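Local coordinates for putative hydrolase (Acinetobacter sp. NBRC 100985, PDB 4XUK), which probably hydrolyses organophosphates and lactones at a two-zinc active site of the metallo-beta-lactamase superfamily, at residues Glu41-Tyr46 and His223-Asp228; Val130-Asp135 and Gln175-Tyr180; Ala195-Gly200 and Glu235-Pro240; Lys209-Val214 and Gly258-Ala263. The protein carries 2 engineered substitutions. All blocks are in the same frame, centred on the assembly; numbering follows the deposited sequence.

Interaction 1: Glu41-Tyr46 and His223-Asp228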
loop_
_atom_site.group_PDB
_atom_site.type_symbol
_atom_site.label_atom_id
_atom_site.label_comp_id
_atom_site.label_asym_id
_atom_site.label_seq_id
_atom_site.Cartn_x
_atom_site.Cartn_y
_atom_site.Cartn_z
ATOM N N GLU A 41 16.857 13.645 -6.847
ATOM C CA GLU A 41 16.080 14.485 -5.933
ATOM C C GLU A 41 14.665 13.935 -5.739
ATOM O O GLU A 41 14.199 13.757 -4.609
ATOM C CB GLU A 41 16.012 15.915 -6.476
ATOM C CG GLU A 41 17.336 16.674 -6.345
ATOM C CD GLU A 41 17.409 17.888 -7.262
ATOM O OE1 GLU A 41 18.530 18.398 -7.502
ATOM O OE2 GLU A 41 16.341 18.324 -7.740
ATOM N N ILE A 42 13.979 13.650 -6.843
ATOM C CA ILE A 42 12.610 13.142 -6.752
ATOM C C ILE A 42 12.575 11.779 -6.049
ATOM O O ILE A 42 11.738 11.554 -5.173
ATOM C CB ILE A 42 11.918 13.133 -8.136
ATOM C CG1 ILE A 42 11.788 14.567 -8.666
ATOM C CG2 ILE A 42 10.541 12.486 -8.055
ATOM C CD1 ILE A 42 11.481 14.673 -10.152
ATOM N N LEU A 43 13.500 10.887 -6.396
ATOM C CA LEU A 43 13.552 9.571 -5.751
ATOM C C LEU A 43 13.808 9.677 -4.233
ATOM O O LEU A 43 13.277 8.895 -3.438
ATOM C CB LEU A 43 14.611 8.698 -6.435
ATOM C CG LEU A 43 14.342 8.275 -7.879
ATOM C CD1 LEU A 43 15.534 7.535 -8.468
ATOM C CD2 LEU A 43 13.097 7.405 -7.953
ATOM N N LYS A 44 14.628 10.639 -3.827
ATOM C CA LYS A 44 14.904 10.822 -2.408
ATOM C C LYS A 44 13.670 11.308 -1.653
ATOM O O LYS A 44 13.451 10.907 -0.513
ATOM C CB LYS A 44 16.067 11.793 -2.206
ATOM C CG LYS A 44 17.437 11.188 -2.446
ATOM C CD LYS A 44 18.502 12.279 -2.422
ATOM C CE LYS A 44 19.904 11.700 -2.303
ATOM N NZ LYS A 44 20.644 11.792 -3.597
ATOM N N LYS A 45 12.869 12.170 -2.280
ATOM C CA LYS A 45 11.630 12.625 -1.654
ATOM C C LYS A 45 10.721 11.432 -1.351
ATOM O O LYS A 45 10.076 11.376 -0.294
ATOM C CB LYS A 45 10.908 13.633 -2.556
ATOM C CG LYS A 45 9.383 13.667 -2.375
ATOM C CD LYS A 45 8.713 14.606 -3.378
ATOM C CE LYS A 45 7.195 14.530 -3.288
ATOM N NZ LYS A 45 6.498 15.359 -4.317
ATOM N N TYR A 46 10.687 10.469 -2.268
ATOM C CA TYR A 46 9.803 9.324 -2.113
ATOM C C TYR A 46 10.509 8.140 -1.462
ATOM O O TYR A 46 9.988 7.017 -1.481
ATOM C CB TYR A 46 9.244 8.893 -3.470
ATOM C CG TYR A 46 8.195 9.814 -4.054
ATOM C CD1 TYR A 46 6.850 9.674 -3.721
ATOM C CD2 TYR A 46 8.541 10.799 -4.970
ATOM C CE1 TYR A 46 5.886 10.509 -4.273
ATOM C CE2 TYR A 46 7.591 11.627 -5.523
ATOM C CZ TYR A 46 6.266 11.478 -5.177
ATOM O OH TYR A 46 5.324 12.319 -5.745
ATOM N N HIS A 223 5.607 6.006 -9.687
ATOM C CA HIS A 223 4.728 6.895 -8.936
ATOM C C HIS A 223 5.499 8.114 -8.458
ATOM O O HIS A 223 4.957 8.953 -7.734
ATOM C CB HIS A 223 4.102 6.172 -7.726
ATOM C CG HIS A 223 5.105 5.710 -6.715
ATOM N ND1 HIS A 223 6.136 4.854 -7.034
ATOM C CD2 HIS A 223 5.242 5.992 -5.397
ATOM C CE1 HIS A 223 6.868 4.628 -5.958
ATOM N NE2 HIS A 223 6.349 5.310 -4.950
ATOM N N THR A 224 6.760 8.208 -8.881
ATOM C CA THR A 224 7.687 9.205 -8.365
ATOM C C THR A 224 8.036 10.242 -9.434
ATOM O O THR A 224 7.394 11.288 -9.514
ATOM C CB THR A 224 8.983 8.542 -7.822
ATOM O OG1 THR A 224 9.612 7.776 -8.857
ATOM C CG2 THR A 224 8.647 7.600 -6.670
ATOM N N VAL A 225 9.045 9.940 -10.248
ATOM C CA VAL A 225 9.533 10.878 -11.266
ATOM C C VAL A 225 8.414 11.360 -12.186
ATOM O O VAL A 225 8.264 12.566 -12.416
ATOM C CB VAL A 225 10.647 10.242 -12.131
ATOM C CG1 VAL A 225 11.075 11.189 -13.238
ATOM C CG2 VAL A 225 11.858 9.880 -11.269
ATOM N N GLN A 226 7.617 10.425 -12.706
ATOM C CA GLN A 226 6.628 10.784 -13.721
ATOM C C GLN A 226 5.315 11.331 -13.161
ATOM O O GLN A 226 4.392 11.645 -13.917
ATOM C CB GLN A 226 6.382 9.604 -14.659
ATOM C CG GLN A 226 7.616 9.194 -15.440
ATOM C CD GLN A 226 7.430 7.853 -16.108
ATOM O OE1 GLN A 226 7.165 6.857 -15.443
ATOM N NE2 GLN A 226 7.537 7.828 -17.427
ATOM N N PHE A 227 5.222 11.453 -11.841
ATOM C CA PHE A 227 4.108 12.199 -11.266
ATOM C C PHE A 227 4.522 13.636 -10.930
ATOM O O PHE A 227 3.816 14.578 -11.290
ATOM C CB PHE A 227 3.494 11.470 -10.058
ATOM C CG PHE A 227 2.453 10.439 -10.445
ATOM C CD1 PHE A 227 2.834 9.224 -11.007
ATOM C CD2 PHE A 227 1.097 10.696 -10.269
ATOM C CE1 PHE A 227 1.883 8.277 -11.376
ATOM C CE2 PHE A 227 0.134 9.746 -10.637
ATOM C CZ PHE A 227 0.537 8.537 -11.189
ATOM N N ASP A 228 5.656 13.811 -10.255
ATOM C CA ASP A 228 6.174 15.157 -9.996
ATOM C C ASP A 228 6.559 15.853 -11.303
ATOM O O ASP A 228 6.378 17.062 -11.444
ATOM C CB ASP A 228 7.399 15.097 -9.067
ATOM C CG ASP A 228 7.048 14.697 -7.646
ATOM O OD1 ASP A 228 5.979 14.082 -7.433
ATOM O OD2 ASP A 228 7.855 14.986 -6.731
HETATM O O HOH W 1 3.120 10.500 -6.385
HETATM O O HOH W 2 8.219 4.888 -2.637
#
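The last turn of helix 36-45 lies against the start of the short helix 225-228, with Ile42 CA and Val225 CA 5.9 Å apart and Tyr46 just past the helical turn. Tyr46 buries the largest share of any single residue, with Asp228 and Ile42 close behind. Its ring receives Thr224 CA over one face, toward the rim, in a CH-pi contact. Thr224 CG2 packs 3.5 Å from Tyr46 CG and sits over the centre of the His223 ring, so this short beta-branched residue touches both rings with one methyl. Ile42 turns its CG2 methyl onto the backbone carbonyl carbon of Thr224 (3.6 Å), while Leu43 CD2 meets Thr224 OG1. At the hydroxyl end of the Tyr46 ring, OH gives a short 2.5 Å bond to Asp228 OD1 near the ring plane and accepts from a water shared with His223 O. Lys45, extended beyond CG, brings NZ to 2.8 Å from Asp228 OD2 in a salt bridge, tip to tip. Tyr275 and Ile285 of the second subunit pack on Lys45 and Tyr46. Each carboxylate oxygen of Asp228 is thus met on its syn side, one by an ammonium and one by a phenol, a pairing likely to favour the ionised aspartate.

Interaction 2: Val130-Asp135 and Gln175-Tyr180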
loop_
_atom_site.group_PDB
_atom_site.type_symbol
_atom_site.label_atom_id
_atom_site.label_comp_id
_atom_site.label_asym_id
_atom_site.label_seq_id
_atom_site.Cartn_x
_atom_site.Cartn_y
_atom_site.Cartn_z
ATOM N N VAL A 130 -8.338 -13.844 -26.140
ATOM C CA VAL A 130 -7.390 -12.771 -25.923
ATOM C C VAL A 130 -7.638 -11.683 -26.962
ATOM O O VAL A 130 -7.776 -11.979 -28.168
ATOM C CB VAL A 130 -5.952 -13.319 -26.049
ATOM C CG1 VAL A 130 -4.934 -12.202 -25.969
ATOM C CG2 VAL A 130 -5.688 -14.376 -24.976
ATOM N N TYR A 131 -7.729 -10.440 -26.485
ATOM C CA TYR A 131 -7.907 -9.261 -27.344
ATOM C C TYR A 131 -6.750 -8.287 -27.200
ATOM O O TYR A 131 -6.238 -8.066 -26.093
ATOM C CB TYR A 131 -9.150 -8.476 -26.936
ATOM C CG TYR A 131 -10.461 -9.139 -27.239
ATOM C CD1 TYR A 131 -10.973 -10.128 -26.410
ATOM C CD2 TYR A 131 -11.208 -8.746 -28.337
ATOM C CE1 TYR A 131 -12.197 -10.732 -26.689
ATOM C CE2 TYR A 131 -12.425 -9.341 -28.626
ATOM C CZ TYR A 131 -12.913 -10.324 -27.795
ATOM O OH TYR A 131 -14.125 -10.907 -28.090
ATOM N N VAL A 132 -6.385 -7.655 -28.309
ATOM C CA VAL A 132 -5.409 -6.567 -28.294
ATOM C C VAL A 132 -5.780 -5.680 -29.490
ATOM O O VAL A 132 -6.497 -6.131 -30.398
ATOM C CB VAL A 132 -3.972 -7.131 -28.413
ATOM C CG1 VAL A 132 -3.744 -7.702 -29.818
ATOM C CG2 VAL A 132 -2.929 -6.078 -28.046
ATOM N N SER A 133 -5.336 -4.425 -29.504
ATOM C CA SER A 133 -5.778 -3.533 -30.574
ATOM C C SER A 133 -5.227 -3.943 -31.942
ATOM O O SER A 133 -4.134 -4.513 -32.045
ATOM C CB SER A 133 -5.406 -2.082 -30.278
ATOM O OG SER A 133 -4.073 -1.811 -30.670
ATOM N N ASN A 134 -5.995 -3.644 -32.963
ATOM C CA ASN A 134 -5.596 -3.788 -34.348
ATOM C C ASN A 134 -4.231 -3.179 -34.656
ATOM O O ASN A 134 -3.381 -3.808 -35.199
ATOM C CB ASN A 134 -6.677 -3.225 -35.294
ATOM C CG ASN A 134 -6.997 -1.738 -35.048
ATOM O OD1 ASN A 134 -6.747 -1.183 -34.007
ATOM N ND2 ASN A 134 -7.576 -1.117 -36.030
ATOM N N ASP A 135 -4.066 -1.942 -34.241
ATOM C CA ASP A 135 -2.820 -1.209 -34.457
ATOM C C ASP A 135 -1.645 -1.914 -33.774
ATOM O O ASP A 135 -0.540 -1.965 -34.312
ATOM C CB ASP A 135 -2.935 0.229 -33.926
ATOM C CG ASP A 135 -3.938 1.071 -34.701
ATOM O OD1 ASP A 135 -4.376 0.642 -35.787
ATOM O OD2 ASP A 135 -4.284 2.174 -34.220
ATOM N N GLN A 175 -8.430 -20.217 -32.411
ATOM C CA GLN A 175 -9.234 -19.115 -32.957
ATOM C C GLN A 175 -9.741 -18.215 -31.826
ATOM O O GLN A 175 -10.868 -17.700 -31.871
ATOM C CB GLN A 175 -10.404 -19.638 -33.816
ATOM C CG GLN A 175 -9.976 -20.725 -34.813
ATOM C CD GLN A 175 -11.017 -21.003 -35.890
ATOM O OE1 GLN A 175 -12.224 -20.832 -35.679
ATOM N NE2 GLN A 175 -10.547 -21.443 -37.053
ATOM N N ARG A 176 -8.905 -18.054 -30.822
ATOM C CA ARG A 176 -9.196 -17.217 -29.665
ATOM C C ARG A 176 -8.181 -16.089 -29.415
ATOM O O ARG A 176 -7.967 -15.656 -28.309
ATOM C CB ARG A 176 -9.393 -18.058 -28.415
ATOM C CG ARG A 176 -10.367 -19.194 -28.570
ATOM C CD ARG A 176 -11.735 -18.823 -28.094
ATOM N NE ARG A 176 -12.112 -19.775 -27.118
ATOM C CZ ARG A 176 -12.631 -19.560 -25.927
ATOM N NH1 ARG A 176 -12.924 -18.388 -25.430
ATOM N NH2 ARG A 176 -12.839 -20.600 -25.232
ATOM N N PHE A 177 -7.575 -15.625 -30.481
ATOM C CA PHE A 177 -6.783 -14.398 -30.427
ATOM C C PHE A 177 -7.429 -13.400 -31.378
ATOM O O PHE A 177 -7.505 -13.637 -32.592
ATOM C CB PHE A 177 -5.340 -14.674 -30.831
ATOM C CG PHE A 177 -4.468 -13.453 -30.818
ATOM C CD1 PHE A 177 -3.980 -12.951 -29.621
ATOM C CD2 PHE A 177 -4.143 -12.809 -32.001
ATOM C CE1 PHE A 177 -3.173 -11.823 -29.610
ATOM C CE2 PHE A 177 -3.347 -11.685 -31.994
ATOM C CZ PHE A 177 -2.861 -11.194 -30.803
ATOM N N LYS A 178 -7.895 -12.286 -30.827
ATOM C CA LYS A 178 -8.740 -11.369 -31.571
ATOM C C LYS A 178 -8.129 -9.976 -31.541
ATOM O O LYS A 178 -7.411 -9.627 -30.598
ATOM C CB LYS A 178 -10.131 -11.315 -30.935
ATOM C CG LYS A 178 -10.799 -12.665 -30.736
ATOM C CD LYS A 178 -11.090 -13.333 -32.070
ATOM C CE LYS A 178 -11.990 -14.549 -31.903
ATOM N NZ LYS A 178 -12.387 -15.096 -33.234
ATOM N N THR A 179 -8.407 -9.182 -32.569
ATOM C CA THR A 179 -8.057 -7.764 -32.526
ATOM C C THR A 179 -9.315 -6.903 -32.598
ATOM O O THR A 179 -10.375 -7.380 -33.017
ATOM C CB THR A 179 -7.044 -7.369 -33.623
ATOM O OG1 THR A 179 -7.646 -7.480 -34.916
ATOM C CG2 THR A 179 -5.819 -8.276 -33.560
ATOM N N TYR A 180 -9.203 -5.647 -32.163
ATOM C CA TYR A 180 -10.344 -4.731 -32.161
ATOM C C TYR A 180 -9.947 -3.367 -32.708
ATOM O O TYR A 180 -8.756 -3.061 -32.857
ATOM C CB TYR A 180 -10.929 -4.562 -30.748
ATOM C CG TYR A 180 -9.942 -3.985 -29.753
ATOM C CD1 TYR A 180 -9.660 -2.621 -29.731
ATOM C CD2 TYR A 180 -9.285 -4.804 -28.845
ATOM C CE1 TYR A 180 -8.754 -2.095 -28.842
ATOM C CE2 TYR A 180 -8.374 -4.282 -27.936
ATOM C CZ TYR A 180 -8.118 -2.928 -27.945
ATOM O OH TYR A 180 -7.211 -2.390 -27.057
HETATM O O HOH W 3 -3.924 -2.832 -27.463
#
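Val130 and Phe177 open a parallel pairing that runs to Ser133 and Tyr180. Val130 N donates to Arg176 O, while Val130 O accepts from Lys178 N at 2.7 Å, nearly along the C=O axis. The bonds then lengthen to 3.3 Å (Tyr180 N to Val132 O) before Asn134 N meets Tyr180 O. On one face, Phe177 CG is anti to its backbone N (chi1 179°), and beyond it the ring lies against the valine methyls: CD1 is 3.8 Å from Val130 CG1 and CZ 3.7 Å from Val132 CG1. On the other, Lys178 CB lies over one face of the Tyr131 ring, offset toward its rim, in a CH-pi contact, while the bent chain carries the ammonium off. The two strands are joined through helices 134-141 and 151-173 in a beta-alpha-beta crossover, and 177-180 is an edge strand of the mixed sheet. Ile168 and Gln172 of helix 151-173 back Phe177, so apolar valines suit this buried face. At the far end the Tyr180 ring covers Ser133 CA, 3.7 Å from its centroid. Its hydroxyl bonds Tyr204 OH, and Phe202 meets the ring edge-to-face. Ser133 suits the N-cap, where OG takes the backbone N-H of Glu136 and reaches Gly200 O.

Interaction 3: Ala195-Gly200 and Glu235-Pro240. With ZN (zinc ion), chain D.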
loop_
_atom_site.group_PDB
_atom_site.type_symbol
_atom_site.label_atom_id
_atom_site.label_comp_id
_atom_site.label_asym_id
_atom_site.label_seq_id
_atom_site.Cartn_x
_atom_site.Cartn_y
_atom_site.Cartn_z
ATOM N N ALA A 195 -1.917 5.521 -27.471
ATOM C CA ALA A 195 -0.699 5.187 -28.199
ATOM C C ALA A 195 0.488 6.065 -27.832
ATOM O O ALA A 195 0.322 7.195 -27.379
ATOM C CB ALA A 195 -0.949 5.263 -29.707
ATOM N N GLY A 196 1.684 5.529 -28.057
ATOM C CA GLY A 196 2.920 6.254 -27.834
ATOM C C GLY A 196 3.934 5.293 -27.263
ATOM O O GLY A 196 4.973 5.030 -27.872
ATOM N N HIS A 197 3.628 4.769 -26.079
ATOM C CA HIS A 197 4.463 3.741 -25.475
ATOM C C HIS A 197 4.698 2.602 -26.462
ATOM O O HIS A 197 5.813 2.107 -26.590
ATOM C CB HIS A 197 3.812 3.208 -24.204
ATOM C CG HIS A 197 4.595 2.126 -23.538
ATOM N ND1 HIS A 197 5.838 2.334 -22.978
ATOM C CD2 HIS A 197 4.300 0.821 -23.328
ATOM C CE1 HIS A 197 6.272 1.199 -22.454
ATOM N NE2 HIS A 197 5.358 0.270 -22.654
ATOM N N THR A 198 3.634 2.191 -27.149
ATOM C CA THR A 198 3.742 1.324 -28.322
ATOM C C THR A 198 2.752 1.867 -29.332
ATOM O O THR A 198 1.831 2.597 -28.955
ATOM C CB THR A 198 3.380 -0.153 -28.024
ATOM O OG1 THR A 198 1.991 -0.256 -27.703
ATOM C CG2 THR A 198 4.239 -0.725 -26.889
ATOM N N PRO A 199 2.913 1.504 -30.614
ATOM C CA PRO A 199 2.046 2.147 -31.611
ATOM C C PRO A 199 0.556 1.840 -31.443
ATOM O O PRO A 199 -0.267 2.614 -31.938
ATOM C CB PRO A 199 2.583 1.604 -32.938
ATOM C CG PRO A 199 4.024 1.285 -32.654
ATOM C CD PRO A 199 4.019 0.756 -31.242
ATOM N N GLY A 200 0.208 0.756 -30.750
ATOM C CA GLY A 200 -1.193 0.402 -30.572
ATOM C C GLY A 200 -1.581 0.221 -29.114
ATOM O O GLY A 200 -2.489 -0.555 -28.790
ATOM N N GLU A 235 12.825 5.260 -21.475
ATOM C CA GLU A 235 13.463 4.606 -22.619
ATOM C C GLU A 235 12.631 3.465 -23.230
ATOM O O GLU A 235 12.824 3.111 -24.398
ATOM C CB GLU A 235 14.850 4.085 -22.224
ATOM C CG GLU A 235 15.870 4.139 -23.354
ATOM C CD GLU A 235 16.206 5.567 -23.757
ATOM O OE1 GLU A 235 15.627 6.061 -24.749
ATOM O OE2 GLU A 235 17.051 6.201 -23.083
ATOM N N TYR A 236 11.720 2.890 -22.443
ATOM C CA TYR A 236 10.839 1.831 -22.925
ATOM C C TYR A 236 9.820 2.313 -23.970
ATOM O O TYR A 236 9.270 1.497 -24.725
ATOM C CB TYR A 236 10.080 1.174 -21.753
ATOM C CG TYR A 236 10.959 0.563 -20.671
ATOM C CD1 TYR A 236 12.093 -0.168 -20.993
ATOM C CD2 TYR A 236 10.636 0.716 -19.326
ATOM C CE1 TYR A 236 12.888 -0.720 -20.004
ATOM C CE2 TYR A 236 11.423 0.164 -18.336
ATOM C CZ TYR A 236 12.547 -0.553 -18.685
ATOM O OH TYR A 236 13.334 -1.108 -17.702
ATOM N N ASP A 237 9.523 3.610 -23.977
ATOM C CA ASP A 237 8.566 4.169 -24.927
ATOM C C ASP A 237 9.106 4.029 -26.351
ATOM O O ASP A 237 10.252 4.381 -26.616
ATOM C CB ASP A 237 8.307 5.655 -24.625
ATOM C CG ASP A 237 7.581 5.874 -23.313
ATOM O OD1 ASP A 237 6.877 4.953 -22.846
ATOM O OD2 ASP A 237 7.696 6.982 -22.740
ATOM N N ILE A 238 8.297 3.507 -27.270
ATOM C CA ILE A 238 8.730 3.431 -28.674
ATOM C C ILE A 238 8.666 4.821 -29.315
ATOM O O ILE A 238 9.566 5.224 -30.075
ATOM C CB ILE A 238 7.912 2.394 -29.484
ATOM C CG1 ILE A 238 8.258 0.975 -29.013
ATOM C CG2 ILE A 238 8.204 2.529 -30.976
ATOM C CD1 ILE A 238 7.371 -0.102 -29.568
ATOM N N ASP A 239 7.612 5.564 -29.002
ATOM C CA ASP A 239 7.555 6.976 -29.382
ATOM C C ASP A 239 7.417 7.804 -28.110
ATOM O O ASP A 239 6.301 8.037 -27.633
ATOM C CB ASP A 239 6.374 7.233 -30.320
ATOM C CG ASP A 239 6.333 8.666 -30.860
ATOM O OD1 ASP A 239 6.887 9.595 -30.233
ATOM O OD2 ASP A 239 5.715 8.865 -31.924
ATOM N N PRO A 240 8.554 8.246 -27.549
ATOM C CA PRO A 240 8.541 8.978 -26.274
ATOM C C PRO A 240 7.761 10.287 -26.313
ATOM O O PRO A 240 7.111 10.628 -25.325
ATOM C CB PRO A 240 10.029 9.247 -25.998
ATOM C CG PRO A 240 10.755 8.910 -27.269
ATOM C CD PRO A 240 9.919 7.888 -27.966
HETATM ZN ZN ZN D . 5.293 -1.777 -21.964
#
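His197 belongs to the two-zinc centre of the metallo-beta-lactamase fold, and its contact with Asp237 is a second-shell support of that site. His197 NE2 binds zinc at 2.2 Å, and His108, His110 and Asp218 complete the shell of this ion; the two histidines come from the HxHxDH signature of the superfamily. CG is anti to the backbone N, and the ring beyond it, turned by chi2 (66°), presents NE2 to the metal and ND1 to the loop 235-240. There ND1 donates to Asp237 OD1 at 2.8 Å, with an N-H...O angle of 167°. The oxygen lies close to the ring plane, whereas the carboxylate plane stands nearly perpendicular, at 89°. A histidine suits this place because its two nitrogens can serve metal and carboxylate at once, and the metal bond and this hydrogen bond together hold the ring's rotation. Two backbone bonds also join the loops: Ile238 N to His197 O and Asp239 N to Gly196 O, both 2.9 Å. At Gly196, the positive phi would drive a side chain into the preceding carbonyl oxygen, which explains the glycine. Ile238 CD1 packs on Pro199 CD at 3.8 Å, while Phe139 and Trp140 of helix 134-141 flank this apolar patch. Segment 195-200 links strands 189-193 and 202-208, and Asp239 caps helix 240-257 through a bond of OD1 to Lys242 N.

Interaction 4: Lys209-Val214 and Gly258-Ala263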
loop_
_atom_site.group_PDB
_atom_site.type_symbol
_atom_site.label_atom_id
_atom_site.label_comp_id
_atom_site.label_asym_id
_atom_site.label_seq_id
_atom_site.Cartn_x
_atom_site.Cartn_y
_atom_site.Cartn_z
ATOM N N LYS A 209 -21.632 1.265 -11.340
ATOM C CA LYS A 209 -22.510 2.171 -10.613
ATOM C C LYS A 209 -21.714 3.085 -9.688
ATOM O O LYS A 209 -21.103 2.629 -8.721
ATOM C CB LYS A 209 -23.533 1.371 -9.807
ATOM C CG LYS A 209 -22.939 0.172 -9.077
ATOM C CD LYS A 209 -23.208 -1.127 -9.820
ATOM C CE LYS A 209 -24.640 -1.609 -9.606
ATOM N NZ LYS A 209 -25.012 -2.677 -10.575
ATOM N N GLY A 210 -21.702 4.377 -10.005
ATOM C CA GLY A 210 -21.032 5.358 -9.166
ATOM C C GLY A 210 -19.505 5.366 -9.177
ATOM O O GLY A 210 -18.886 6.056 -8.362
ATOM N N GLU A 211 -18.889 4.619 -10.094
ATOM C CA GLU A 211 -17.423 4.568 -10.148
ATOM C C GLU A 211 -16.917 4.172 -11.529
ATOM O O GLU A 211 -17.402 3.207 -12.125
ATOM C CB GLU A 211 -16.882 3.596 -9.091
ATOM C CG GLU A 211 -15.368 3.477 -9.064
ATOM C CD GLU A 211 -14.882 2.667 -7.876
ATOM O OE1 GLU A 211 -15.708 2.306 -7.017
ATOM O OE2 GLU A 211 -13.673 2.384 -7.796
ATOM N N SER A 212 -15.959 4.937 -12.046
ATOM C CA SER A 212 -15.262 4.561 -13.266
ATOM C C SER A 212 -13.858 4.099 -12.904
ATOM O O SER A 212 -13.161 4.760 -12.123
ATOM C CB SER A 212 -15.187 5.740 -14.245
ATOM O OG SER A 212 -16.458 6.042 -14.792
ATOM N N ILE A 213 -13.452 2.966 -13.471
ATOM C CA ILE A 213 -12.110 2.432 -13.262
ATOM C C ILE A 213 -11.386 2.401 -14.592
ATOM O O ILE A 213 -11.900 1.837 -15.565
ATOM C CB ILE A 213 -12.161 1.004 -12.702
ATOM C CG1 ILE A 213 -12.949 0.977 -11.395
ATOM C CG2 ILE A 213 -10.752 0.463 -12.493
ATOM C CD1 ILE A 213 -14.138 0.042 -11.431
ATOM N N VAL A 214 -10.212 3.030 -14.660
ATOM C CA VAL A 214 -9.424 2.952 -15.886
ATOM C C VAL A 214 -8.207 2.057 -15.683
ATOM O O VAL A 214 -7.399 2.279 -14.782
ATOM C CB VAL A 214 -8.990 4.338 -16.414
ATOM C CG1 VAL A 214 -8.303 4.188 -17.767
ATOM C CG2 VAL A 214 -10.212 5.267 -16.538
ATOM N N GLY A 258 -11.425 12.192 -11.495
ATOM C CA GLY A 258 -11.314 11.338 -10.327
ATOM C C GLY A 258 -11.527 9.852 -10.528
ATOM O O GLY A 258 -11.842 9.148 -9.560
ATOM N N GLN A 259 -11.345 9.363 -11.753
ATOM C CA GLN A 259 -11.462 7.931 -12.002
ATOM C C GLN A 259 -10.510 7.154 -11.106
ATOM O O GLN A 259 -9.393 7.603 -10.824
ATOM C CB GLN A 259 -11.145 7.587 -13.465
ATOM C CG GLN A 259 -12.085 8.190 -14.511
ATOM C CD GLN A 259 -11.566 9.494 -15.085
ATOM O OE1 GLN A 259 -10.998 10.326 -14.367
ATOM N NE2 GLN A 259 -11.766 9.685 -16.382
ATOM N N THR A 260 -10.933 5.996 -10.698
ATOM C CA THR A 260 -10.085 5.045 -10.050
ATOM C C THR A 260 -9.138 4.462 -11.114
ATOM O O THR A 260 -9.571 4.171 -12.194
ATOM C CB THR A 260 -10.938 3.914 -9.466
ATOM O OG1 THR A 260 -11.843 4.413 -8.480
ATOM C CG2 THR A 260 -10.114 2.860 -8.955
ATOM N N ILE A 261 -7.877 4.265 -10.814
ATOM C CA ILE A 261 -6.865 3.852 -11.758
ATOM C C ILE A 261 -6.257 2.509 -11.396
ATOM O O ILE A 261 -5.944 2.299 -10.258
ATOM C CB ILE A 261 -5.760 4.925 -11.755
ATOM C CG1 ILE A 261 -6.338 6.254 -12.165
ATOM C CG2 ILE A 261 -4.513 4.522 -12.492
ATOM C CD1 ILE A 261 -6.809 6.291 -13.569
ATOM N N ALA A 262 -6.093 1.621 -12.377
ATOM C CA ALA A 262 -5.391 0.374 -12.110
ATOM C C ALA A 262 -4.218 0.307 -13.078
ATOM O O ALA A 262 -4.406 0.292 -14.293
ATOM C CB ALA A 262 -6.320 -0.811 -12.306
ATOM N N ALA A 263 -3.008 0.278 -12.539
ATOM C CA ALA A 263 -1.812 0.407 -13.369
ATOM C C ALA A 263 -0.843 -0.747 -13.196
ATOM O O ALA A 263 -0.476 -1.084 -12.067
ATOM C CB ALA A 263 -1.110 1.708 -13.043
#
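Val214 and Thr260, the two residues most covered here, lie on neighbouring parallel strands of the second mixed sheet in the alpha-beta/beta-alpha sandwich of the metallo-beta-lactamase fold. Strand 211-215 leads through a long connection and helix 240-257 back to strand 260-262 at its side. Val214 is gripped at both backbone polar atoms: its N donates to Thr260 O at 2.8 Å, and its O accepts from Ala262 N at the same distance. Thr260 N in turn reaches Ser212 O. The side chain of Val214 faces helix 240-257, where its CG2 lies alongside Gln259, 4.0 Å from CB, and its CB touches Ile261 CD1. Gln259, next in buried surface, contributes only its aliphatic part to this layer; the chain bends at chi2 (95°), and NE2 bonds to Asn253 of the helix. Phe254 of the helix touches Val214, Gln259 and Ile261; the branched, apolar valine and isoleucine suit a layer that faces a phenylalanine. The other face looks toward strand 6-11 of the first sheet. Here Ile213 CG1 lies beside Thr260 CB, pointing the same way, and a polar spot is paired within the sandwich: Glu211, extended from the backbone, shares OE2 between Tyr9 OH and Thr260. The threonine hydroxyl, which also has a weak bond to His273, donates to that oxygen from above the carboxylate plane, with Thr260 OG1 2.8 Å from Glu211 OE2.

How the interactions relate
Interaction 4 is the buried one, where strand pairing lies between a helix and the other sheet; interaction 2 repeats the parallel pairing at the edge of the first sheet, with exposed lysine and threonine side chains. Interaction 1 lies at the far side of the chain from interaction 2, next to the second subunit, and combines charged and phenolic groups with apolar packing. Interaction 3 joins two loops by backbone bonds and by a carboxylate that holds a zinc-binding histidine. Interactions 2 and 3 touch at the serine cap of helix 134-141, which belongs to both neighbourhoods. Helix 240-257 likewise runs from interaction 3 to strand 260-262 in interaction 4, although their nearest atoms are about 11 Å apart.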